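Local coordinates for putative lipid-transfer protein DIR1 (Arabidopsis thaliana, PDB 2RKN) that binds lysophospholipids in a hydrophobic pocket, binds zinc, and is required for long-distance signalling in systemic acquired resistance, possibly through a lipid-derived molecule, at residues A[33-36]-A[37-40]; A[44-48]-A[49-53]; A[55-59]-A[60-64]. All coordinates share one frame; numbering follows the deposited sequence.

In the fold
From the N terminus, the chain reaches interaction 1 first, where helix 29-35 ends and the chain turns toward helix 40-44. Interaction 2 follows, spanning the loop from helix 40-44 into helix 50-55, and interaction 3 links helix 50-55 to helix 59-68. Each contact closes a short local loop, and the three run in series without nesting or crossing. Interactions 2 and 3 touch: Leu52 O probably accepts a hydrogen bond from Val57 N, Leu52 packs on Pro59, and both line the path of one lysolipid. Interaction 1 stands apart at the zinc site, its centre about 16 Å from that of interaction 3, across the chain's centre.

Interaction 1: residues A[33-36]-A[37-40]; sequences TALQ and HADF. With ZN (zinc ion), chain C.
The imidazole of His37 lies with one face over the carbonyl oxygen of Ala34, just where helix 29-35 gives way to a type I beta turn from Leu35 to Ala38. Ala34 O sits 3.4 Å above the ring plane, over its centre, and the same oxygen accepts the backbone bond from His37 N at 3.0 Å. Main chain and side chain of the histidine thus fold back on one carbonyl. What makes this possible is chi1 of 56°, which sets CG between the backbone N and the carbonyl carbon and turns the ring back over the last helical turn. There the two ring nitrogens serve different partners: His37 NE2 binds zinc at 2.3 Å, with Glu11 and a water as further ligands, while ND1 donates to a water that also reaches Thr33 O, tethering the ring's other nitrogen to the helix end. His37 is modelled in two conformers; the ring details hold for one, and their fine geometry is doubtful.

The apolar part of the turn is built from Leu35. Its CD2 branch packs on Ala38 CB at 4.0 Å and lies more loosely, 4.4 Å, from Phe40 CE1, and Leu65 of helix 59-68 also touches this leucine. Phe40 in turn lines the lipid pocket, so this short stretch carries both a zinc ligand and a lipid contact. Ala38 N closes the turn, donating to Leu35 O at 3.1 Å.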
loop_
_atom_site.group_PDB
_atom_site.type_symbol
_atom_site.label_atom_id
_atom_site.label_comp_id
_atom_site.label_asym_id
_atom_site.label_seq_id
_atom_site.Cartn_x
_atom_site.Cartn_y
_atom_site.Cartn_z
ATOM N N THR A 33 10.472 -1.608 1.757
ATOM C CA THR A 33 11.014 -2.870 2.225
ATOM C C THR A 33 9.906 -3.829 2.705
ATOM O O THR A 33 9.935 -5.023 2.480
ATOM C CB THR A 33 12.011 -2.613 3.350
ATOM O OG1 THR A 33 13.125 -1.866 2.800
ATOM C CG2 THR A 33 12.459 -3.938 3.949
ATOM N N ALA A 34 8.900 -3.265 3.392
ATOM C CA ALA A 34 7.792 -4.069 3.883
ATOM C C ALA A 34 7.040 -4.664 2.698
ATOM O O ALA A 34 6.621 -5.803 2.735
ATOM C CB ALA A 34 6.841 -3.164 4.691
ATOM N N LEU A 35 6.869 -3.865 1.628
ATOM C CA LEU A 35 6.110 -4.362 0.481
ATOM C C LEU A 35 6.791 -5.577 -0.195
ATOM O O LEU A 35 6.109 -6.355 -0.900
ATOM C CB LEU A 35 5.985 -3.243 -0.612
ATOM C CG LEU A 35 4.903 -2.256 -0.244
ATOM C CD1 LEU A 35 4.828 -1.304 -1.489
ATOM C CD2 LEU A 35 3.534 -2.831 0.025
ATOM N N GLN A 36 8.109 -5.769 0.049
ATOM C CA GLN A 36 8.813 -6.958 -0.454
ATOM C C GLN A 36 8.255 -8.278 0.134
ATOM O O GLN A 36 8.535 -9.347 -0.421
ATOM C CB GLN A 36 10.336 -6.849 -0.218
ATOM C CG GLN A 36 10.910 -5.619 -0.895
ATOM C CD GLN A 36 12.410 -5.403 -0.661
ATOM O OE1 GLN A 36 13.111 -6.303 -0.235
ATOM N NE2 GLN A 36 12.914 -4.199 -1.022
ATOM N N HIS A 37 7.522 -8.211 1.279
ATOM C CA HIS A 37 6.889 -9.415 1.815
ATOM C C HIS A 37 5.364 -9.289 1.885
ATOM O O HIS A 37 4.681 -10.047 2.640
ATOM C CB HIS A 37 7.509 -9.886 3.148
ATOM C CG HIS A 37 7.502 -8.854 4.235
ATOM N ND1 HIS A 37 8.617 -8.111 4.577
ATOM C CD2 HIS A 37 6.520 -8.470 5.086
ATOM C CE1 HIS A 37 8.313 -7.308 5.582
ATOM N NE2 HIS A 37 7.047 -7.502 5.904
ATOM N N ALA A 38 4.806 -8.371 1.089
ATOM C CA ALA A 38 3.356 -8.225 1.015
ATOM C C ALA A 38 2.746 -9.090 -0.078
ATOM O O ALA A 38 3.418 -9.453 -1.056
ATOM C CB ALA A 38 2.957 -6.743 0.823
ATOM N N ASP A 39 1.465 -9.412 0.084
ATOM C CA ASP A 39 0.784 -10.259 -0.864
ATOM C C ASP A 39 -0.103 -9.336 -1.709
ATOM O O ASP A 39 -1.186 -8.897 -1.210
ATOM C CB ASP A 39 0.021 -11.272 -0.060
ATOM C CG ASP A 39 -0.727 -12.293 -0.876
ATOM O OD1 ASP A 39 -0.984 -12.060 -2.123
ATOM O OD2 ASP A 39 -1.137 -13.222 -0.122
ATOM N N PHE A 40 0.339 -9.047 -2.944
ATOM C CA PHE A 40 -0.395 -8.045 -3.724
ATOM C C PHE A 40 -1.772 -8.443 -4.100
ATOM O O PHE A 40 -2.660 -7.572 -4.075
ATOM C CB PHE A 40 0.334 -7.566 -4.975
ATOM C CG PHE A 40 1.670 -6.953 -4.715
ATOM C CD1 PHE A 40 1.944 -6.314 -3.525
ATOM C CD2 PHE A 40 2.621 -6.939 -5.702
ATOM C CE1 PHE A 40 3.190 -5.715 -3.289
ATOM C CE2 PHE A 40 3.873 -6.308 -5.460
ATOM C CZ PHE A 40 4.116 -5.709 -4.221
HETATM ZN ZN ZN C . 8.286 -6.197 7.266
HETATM O O HOH W 1 11.149 -7.049 3.441
HETATM O O HOH W 2 5.816 -8.768 -2.427
HETATM O O HOH W 3 6.084 -11.204 -1.448
HETATM O O HOH W 4 9.776 -4.870 6.659
#

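Interaction 2: residues A[44-48]-A[49-53]; sequences CGYKN and SPWLG. With LP3 ((7R)-4,7-dihydroxy-N,N,N-trimethyl-10-oxo-3,5,9-trioxa-4-phosphaheptacosan-1-aminium 4-oxide), chain F.
A capped helix start forms one wall of the lipid tunnel here: Tyr46 and Trp51 lie side by side, pointing the same way, where the loop after helix 40-44 enters helix 50-55. Tyr46 CE2 meets Trp51 CZ3 at 3.8 Å, while the edge of the tyrosine ring, near its plane, receives Ser49 CB. The indole turns one face to the lysolipid, whose C12 lies 3.6 Å above the ring plane, over its centre; Trp51 CE3 also reaches lipid C15 at 3.4 Å.

A backbone turn and a side-chain cap shape the chain beneath these rings. A type I turn from Tyr46 to Ser49 is closed by Ser49 N donating to Tyr46 O at 2.9 Å, nearly straight at 166°. Ser49 then serves as the N-cap: with OG anti to the backbone N (chi1 169°), its hydroxyl oxygen swings over the first turn of the helix and accepts from Trp51 N at 3.0 Å. Leu52 divides its branches: in the conformer described, CD1 rests on Lys47 O at 3.6 Å and CD2 on lipid C18 at 3.6 Å. Farther down the acyl chain, Lys47 CB and CG lie beside lipid C24.

Leu4 and Cys5 touch the tyrosine side chain, and the disulfide from Cys44 to Cys77 ties the end of helix 40-44 to the C terminus. Leu52 reaches on to Val57, in the loop leading from helix 50-55 to helix 59-68.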
loop_
_atom_site.group_PDB
_atom_site.type_symbol
_atom_site.label_atom_id
_atom_site.label_comp_id
_atom_site.label_asym_id
_atom_site.label_seq_id
_atom_site.Cartn_x
_atom_site.Cartn_y
_atom_site.Cartn_z
ATOM N N CYS A 44 -5.108 -6.297 -3.371
ATOM C CA CYS A 44 -6.118 -5.984 -4.385
ATOM C C CYS A 44 -7.547 -6.304 -3.965
ATOM O O CYS A 44 -8.474 -5.669 -4.440
ATOM C CB CYS A 44 -5.812 -6.704 -5.708
ATOM S SG CYS A 44 -4.439 -5.894 -6.538
ATOM N N GLY A 45 -7.711 -7.297 -3.109
ATOM C CA GLY A 45 -9.015 -7.645 -2.548
ATOM C C GLY A 45 -9.634 -6.570 -1.728
ATOM O O GLY A 45 -10.846 -6.611 -1.471
ATOM N N TYR A 46 -8.857 -5.542 -1.360
ATOM C CA TYR A 46 -9.391 -4.460 -0.563
ATOM C C TYR A 46 -9.743 -3.275 -1.444
ATOM O O TYR A 46 -10.112 -2.228 -0.928
ATOM C CB TYR A 46 -8.358 -3.979 0.495
ATOM C CG TYR A 46 -8.227 -4.974 1.625
ATOM C CD1 TYR A 46 -7.425 -6.094 1.512
ATOM C CD2 TYR A 46 -9.026 -4.828 2.791
ATOM C CE1 TYR A 46 -7.387 -7.086 2.554
ATOM C CE2 TYR A 46 -8.978 -5.761 3.816
ATOM C CZ TYR A 46 -8.176 -6.879 3.717
ATOM O OH TYR A 46 -8.098 -7.857 4.705
ATOM N N LYS A 47 -9.606 -3.393 -2.779
ATOM C CA LYS A 47 -9.834 -2.257 -3.669
ATOM C C LYS A 47 -11.138 -1.506 -3.420
ATOM O O LYS A 47 -11.206 -0.295 -3.613
ATOM C CB LYS A 47 -9.818 -2.713 -5.131
ATOM C CG LYS A 47 -10.310 -1.626 -6.092
ATOM C CD LYS A 47 -10.399 -2.120 -7.503
ATOM C CE LYS A 47 -10.651 -0.957 -8.435
ATOM N NZ LYS A 47 -9.510 -0.004 -8.361
ATOM N N ASN A 48 -12.167 -2.218 -3.004
ATOM C CA ASN A 48 -13.488 -1.571 -2.811
ATOM C C ASN A 48 -13.860 -1.439 -1.347
ATOM O O ASN A 48 -15.030 -1.121 -1.022
ATOM C CB ASN A 48 -14.582 -2.346 -3.569
ATOM C CG ASN A 48 -14.376 -2.301 -5.044
ATOM O OD1 ASN A 48 -14.296 -1.219 -5.629
ATOM N ND2 ASN A 48 -14.258 -3.470 -5.669
ATOM N N SER A 49 -12.886 -1.644 -0.449
ATOM C CA SER A 49 -13.158 -1.567 0.978
ATOM C C SER A 49 -13.485 -0.154 1.416
ATOM O O SER A 49 -12.844 0.809 0.975
ATOM C CB SER A 49 -11.961 -2.059 1.810
ATOM O OG SER A 49 -12.078 -1.776 3.201
ATOM N N PRO A 50 -14.525 -0.007 2.259
ATOM C CA PRO A 50 -14.756 1.280 2.870
ATOM C C PRO A 50 -13.565 1.902 3.574
ATOM O O PRO A 50 -13.552 3.163 3.755
ATOM C CB PRO A 50 -15.835 0.932 3.938
ATOM C CG PRO A 50 -16.572 -0.117 3.335
ATOM C CD PRO A 50 -15.523 -1.003 2.688
ATOM N N TRP A 51 -12.595 1.061 3.954
ATOM C CA TRP A 51 -11.405 1.579 4.601
ATOM C C TRP A 51 -10.642 2.563 3.711
ATOM O O TRP A 51 -10.037 3.453 4.252
ATOM C CB TRP A 51 -10.502 0.447 5.047
ATOM C CG TRP A 51 -10.842 -0.147 6.341
ATOM C CD1 TRP A 51 -11.557 0.409 7.365
ATOM C CD2 TRP A 51 -10.389 -1.415 6.801
ATOM N NE1 TRP A 51 -11.557 -0.450 8.454
ATOM C CE2 TRP A 51 -10.876 -1.581 8.117
ATOM C CE3 TRP A 51 -9.670 -2.479 6.193
ATOM C CZ2 TRP A 51 -10.622 -2.716 8.849
ATOM C CZ3 TRP A 51 -9.399 -3.584 6.935
ATOM C CH2 TRP A 51 -9.903 -3.706 8.254
ATOM N N LEU A 52 -10.689 2.444 2.381
ATOM C CA LEU A 52 -9.907 3.368 1.559
ATOM C C LEU A 52 -10.458 4.748 1.818
ATOM O O LEU A 52 -9.723 5.733 2.048
ATOM C CB LEU A 52 -9.971 2.963 0.071
ATOM C CG LEU A 52 -9.337 1.594 -0.221
ATOM C CD1 LEU A 52 -8.811 1.532 -1.649
ATOM C CD2 LEU A 52 -8.182 1.319 0.720
ATOM N N GLY A 53 -11.779 4.831 1.823
ATOM C CA GLY A 53 -12.360 6.134 2.086
ATOM C C GLY A 53 -12.011 6.685 3.471
ATOM O O GLY A 53 -11.605 7.885 3.624
HETATM C C1 LP3 F . -8.152 -0.244 14.642
HETATM C C2 LP3 F . -8.017 0.175 13.222
HETATM C C3 LP3 F . -7.337 -0.885 12.424
HETATM C C4 LP3 F . -5.651 -2.547 16.533
HETATM C C11 LP3 F . -7.109 -1.459 10.300
HETATM C C12 LP3 F . -7.351 -0.865 8.939
HETATM C C13 LP3 F . -6.503 -1.528 7.859
HETATM C C14 LP3 F . -6.568 -0.654 6.605
HETATM C C15 LP3 F . -6.469 -1.535 5.380
HETATM C C16 LP3 F . -6.306 -0.788 4.075
HETATM C C17 LP3 F . -5.609 -1.680 3.049
HETATM C C18 LP3 F . -5.774 -1.126 1.640
HETATM C C19 LP3 F . -4.747 -1.577 0.605
HETATM C C20 LP3 F . -5.588 -1.656 -0.668
HETATM C C21 LP3 F . -4.914 -1.258 -1.953
HETATM C C22 LP3 F . -5.934 -1.115 -3.082
HETATM C C23 LP3 F . -5.368 -1.092 -4.522
HETATM C C24 LP3 F . -6.462 -0.723 -5.539
HETATM C C25 LP3 F . -5.976 -0.557 -6.989
HETATM C C26 LP3 F . -6.955 0.177 -7.930
HETATM C C27 LP3 F . -6.326 0.875 -9.161
HETATM C C28 LP3 F . -7.174 1.949 -9.846
HETATM O O2 LP3 F . -9.184 0.571 12.722
HETATM O O3 LP3 F . -7.929 -1.166 11.285
HETATM O O11 LP3 F . -6.175 -2.219 10.452
HETATM O O1P LP3 F . -7.152 0.259 17.928
HETATM O O2P LP3 F . -5.164 0.204 16.488
HETATM O O3P LP3 F . -7.384 0.511 15.457
HETATM O O4P LP3 F . -6.824 -1.761 16.423
HETATM P P LP3 F . -6.632 -0.240 16.575
#

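Interaction 3: residues A[55-59]-A[60-64]; sequences FGVDP and ELASA. With LP3 ((7R)-4,7-dihydroxy-N,N,N-trimethyl-10-oxo-3,5,9-trioxa-4-phosphaheptacosan-1-aminium 4-oxide), chain F; LP3 ((7R)-4,7-dihydroxy-N,N,N-trimethyl-10-oxo-3,5,9-trioxa-4-phosphaheptacosan-1-aminium 4-oxide), chain E.
Asp58 OD2 is gripped from two directions, by Leu61 N at 2.9 Å and by a water at 2.7 Å that also donates to Glu60 OE2. Asp58 is the N-cap of helix 59-68. A chi1 of -175° swings the carboxylate away from its own N and carries OD2 across the first turn; Leu61 N reaches it on the anti side, 27° out of the carboxylate plane. The cap has an apolar side too, since in one conformer Leu61 CD1 packs against Asp58 CB at 3.8 Å.

Below the cap the helix settles into its regular bonding. Ala62 N donates to Asp58 O at 3.0 Å, and Ser63 N to Pro59 O at 2.9 Å. Ala62 CB rests against both of those carbonyl oxygens and also meets Val57 CG1. The lipid tail follows this turn closely: Ser63 CB and Glu60 CG each come within 3.5 Å of the end of the chain F acyl chain, at C27 and C28 respectively. In the modelled conformer, the serine hydroxyl bonds to Cys77 O.

At the other end of the loop, Gly56 closes helix 50-55 with a Schellman motif at positive phi. Just before it, Phe55 touches both lysolipids: C14 of the chain E molecule lies over one ring face, and Phe55 CE1 meets C12 of the chain F molecule at 3.7 Å.

The carboxylates of Asp58 and Glu60 are only 4.5 Å apart, OD2 to OE2. The shared water and the N-terminal end of the helix would be expected to ease that repulsion, and to favour a charged aspartate at the cap.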
loop_
_atom_site.group_PDB
_atom_site.type_symbol
_atom_site.label_atom_id
_atom_site.label_comp_id
_atom_site.label_asym_id
_atom_site.label_seq_id
_atom_site.Cartn_x
_atom_site.Cartn_y
_atom_site.Cartn_z
ATOM N N PHE A 55 -9.489 6.058 5.439
ATOM C CA PHE A 55 -8.095 6.389 5.680
ATOM C C PHE A 55 -7.533 7.350 4.644
ATOM O O PHE A 55 -6.331 7.600 4.682
ATOM C CB PHE A 55 -7.238 5.114 5.849
ATOM C CG PHE A 55 -7.473 4.416 7.142
ATOM C CD1 PHE A 55 -8.219 3.235 7.180
ATOM C CD2 PHE A 55 -6.919 4.915 8.327
ATOM C CE1 PHE A 55 -8.441 2.581 8.414
ATOM C CE2 PHE A 55 -7.116 4.286 9.536
ATOM C CZ PHE A 55 -7.910 3.130 9.596
ATOM N N GLY A 56 -8.382 7.770 3.709
ATOM C CA GLY A 56 -7.977 8.712 2.622
ATOM C C GLY A 56 -6.978 8.100 1.665
ATOM O O GLY A 56 -6.132 8.788 1.099
ATOM N N VAL A 57 -7.134 6.811 1.402
ATOM C CA VAL A 57 -6.263 6.118 0.409
ATOM C C VAL A 57 -6.709 6.220 -1.041
ATOM O O VAL A 57 -7.886 5.973 -1.348
ATOM C CB VAL A 57 -6.216 4.614 0.778
ATOM C CG1 VAL A 57 -5.275 3.915 -0.216
ATOM C CG2 VAL A 57 -5.703 4.517 2.154
ATOM N N ASP A 58 -5.763 6.539 -1.962
ATOM C CA ASP A 58 -6.086 6.625 -3.337
ATOM C C ASP A 58 -5.865 5.294 -3.991
ATOM O O ASP A 58 -4.768 4.790 -3.947
ATOM C CB ASP A 58 -5.213 7.662 -4.035
ATOM C CG ASP A 58 -5.625 7.843 -5.417
ATOM O OD1 ASP A 58 -6.779 8.290 -5.578
ATOM O OD2 ASP A 58 -4.850 7.565 -6.365
ATOM N N PRO A 59 -6.924 4.656 -4.529
ATOM C CA PRO A 59 -6.641 3.320 -5.091
ATOM C C PRO A 59 -5.622 3.328 -6.270
ATOM O O PRO A 59 -4.808 2.396 -6.349
ATOM C CB PRO A 59 -8.035 2.806 -5.529
ATOM C CG PRO A 59 -8.873 3.956 -5.621
ATOM C CD PRO A 59 -8.341 5.016 -4.668
ATOM N N GLU A 60 -5.583 4.389 -7.056
ATOM C CA GLU A 60 -4.633 4.475 -8.172
ATOM C C GLU A 60 -3.189 4.545 -7.677
ATOM O O GLU A 60 -2.306 3.833 -8.179
ATOM C CB GLU A 60 -4.991 5.616 -9.094
ATOM C CG GLU A 60 -6.064 5.223 -10.096
ATOM C CD GLU A 60 -6.429 6.379 -11.011
ATOM O OE1 GLU A 60 -6.463 6.196 -12.258
ATOM O OE2 GLU A 60 -6.662 7.489 -10.478
ATOM N N LEU A 61 -2.928 5.412 -6.699
ATOM C CA LEU A 61 -1.581 5.496 -6.131
ATOM C C LEU A 61 -1.202 4.216 -5.461
ATOM O O LEU A 61 -0.022 3.826 -5.492
ATOM C CB LEU A 61 -1.440 6.601 -5.090
ATOM C CG LEU A 61 -1.464 8.066 -5.477
ATOM C CD1 LEU A 61 -1.609 8.787 -4.142
ATOM C CD2 LEU A 61 -0.190 8.531 -6.211
ATOM N N ALA A 62 -2.172 3.554 -4.815
ATOM C CA ALA A 62 -1.868 2.307 -4.113
ATOM C C ALA A 62 -1.420 1.289 -5.160
ATOM O O ALA A 62 -0.385 0.627 -4.985
ATOM C CB ALA A 62 -3.090 1.837 -3.336
ATOM N N SER A 63 -2.172 1.231 -6.276
ATOM C CA SER A 63 -1.860 0.328 -7.390
ATOM C C SER A 63 -0.433 0.580 -7.887
ATOM O O SER A 63 0.282 -0.331 -8.270
ATOM C CB SER A 63 -2.872 0.542 -8.522
ATOM O OG SER A 63 -2.506 -0.135 -9.712
ATOM N N ALA A 64 -0.024 1.833 -7.864
ATOM C CA ALA A 64 1.262 2.277 -8.415
ATOM C C ALA A 64 2.471 2.105 -7.497
ATOM O O ALA A 64 3.605 2.319 -7.909
ATOM C CB ALA A 64 1.164 3.773 -8.790
HETATM C C1 LP3 F . -8.152 -0.244 14.642
HETATM C C2 LP3 F . -8.017 0.175 13.222
HETATM C C3 LP3 F . -7.337 -0.885 12.424
HETATM C C4 LP3 F . -5.651 -2.547 16.533
HETATM C C11 LP3 F . -7.109 -1.459 10.300
HETATM C C12 LP3 F . -7.351 -0.865 8.939
HETATM C C13 LP3 F . -6.503 -1.528 7.859
HETATM C C14 LP3 F . -6.568 -0.654 6.605
HETATM C C15 LP3 F . -6.469 -1.535 5.380
HETATM C C16 LP3 F . -6.306 -0.788 4.075
HETATM C C17 LP3 F . -5.609 -1.680 3.049
HETATM C C18 LP3 F . -5.774 -1.126 1.640
HETATM C C19 LP3 F . -4.747 -1.577 0.605
HETATM C C20 LP3 F . -5.588 -1.656 -0.668
HETATM C C21 LP3 F . -4.914 -1.258 -1.953
HETATM C C22 LP3 F . -5.934 -1.115 -3.082
HETATM C C23 LP3 F . -5.368 -1.092 -4.522
HETATM C C24 LP3 F . -6.462 -0.723 -5.539
HETATM C C25 LP3 F . -5.976 -0.557 -6.989
HETATM C C26 LP3 F . -6.955 0.177 -7.930
HETATM C C27 LP3 F . -6.326 0.875 -9.161
HETATM C C28 LP3 F . -7.174 1.949 -9.846
HETATM O O2 LP3 F . -9.184 0.571 12.722
HETATM O O3 LP3 F . -7.929 -1.166 11.285
HETATM O O11 LP3 F . -6.175 -2.219 10.452
HETATM O O1P LP3 F . -7.152 0.259 17.928
HETATM O O2P LP3 F . -5.164 0.204 16.488
HETATM O O3P LP3 F . -7.384 0.511 15.457
HETATM O O4P LP3 F . -6.824 -1.761 16.423
HETATM P P LP3 F . -6.632 -0.240 16.575
HETATM C C1 LP3 E . -1.486 4.028 14.474
HETATM C C2 LP3 E . -2.833 3.424 14.598
HETATM C C3 LP3 E . -3.053 2.429 13.517
HETATM C C4 LP3 E . 0.037 8.091 16.290
HETATM C C11 LP3 E . -4.207 2.422 11.631
HETATM C C12 LP3 E . -3.928 1.391 10.552
HETATM C C13 LP3 E . -3.300 2.002 9.300
HETATM C C14 LP3 E . -4.189 1.820 8.072
HETATM C C15 LP3 E . -3.600 2.745 7.031
HETATM C C16 LP3 E . -4.022 2.454 5.614
HETATM C C17 LP3 E . -2.775 2.542 4.747
HETATM C C18 LP3 E . -2.927 1.726 3.486
HETATM C C19 LP3 E . -1.542 1.407 2.947
HETATM C C20 LP3 E . -1.600 0.540 1.729
HETATM C C21 LP3 E . -0.222 -0.066 1.761
HETATM C C22 LP3 E . 0.274 -0.457 0.393
HETATM C C23 LP3 E . -0.766 -0.870 -0.612
HETATM C C24 LP3 E . 0.009 -1.501 -1.743
HETATM C C25 LP3 E . -0.944 -1.948 -2.802
HETATM C C26 LP3 E . -0.324 -3.170 -3.429
HETATM C C27 LP3 E . -0.921 -3.443 -4.776
HETATM C C28 LP3 E . -2.306 -4.046 -4.649
HETATM O O2 LP3 E . -2.925 2.810 15.776
HETATM O O3 LP3 E . -3.244 2.983 12.339
HETATM O O11 LP3 E . -5.361 2.749 11.838
HETATM O O1P LP3 E . 0.800 6.223 14.260
HETATM O O2P LP3 E . 0.666 4.479 16.036
HETATM O O3P LP3 E . -1.428 5.304 14.893
HETATM O O4P LP3 E . -0.278 6.727 16.563
HETATM P P LP3 E . -0.044 5.697 15.434
HETATM O O HOH W 5 -4.589 8.879 -8.683
#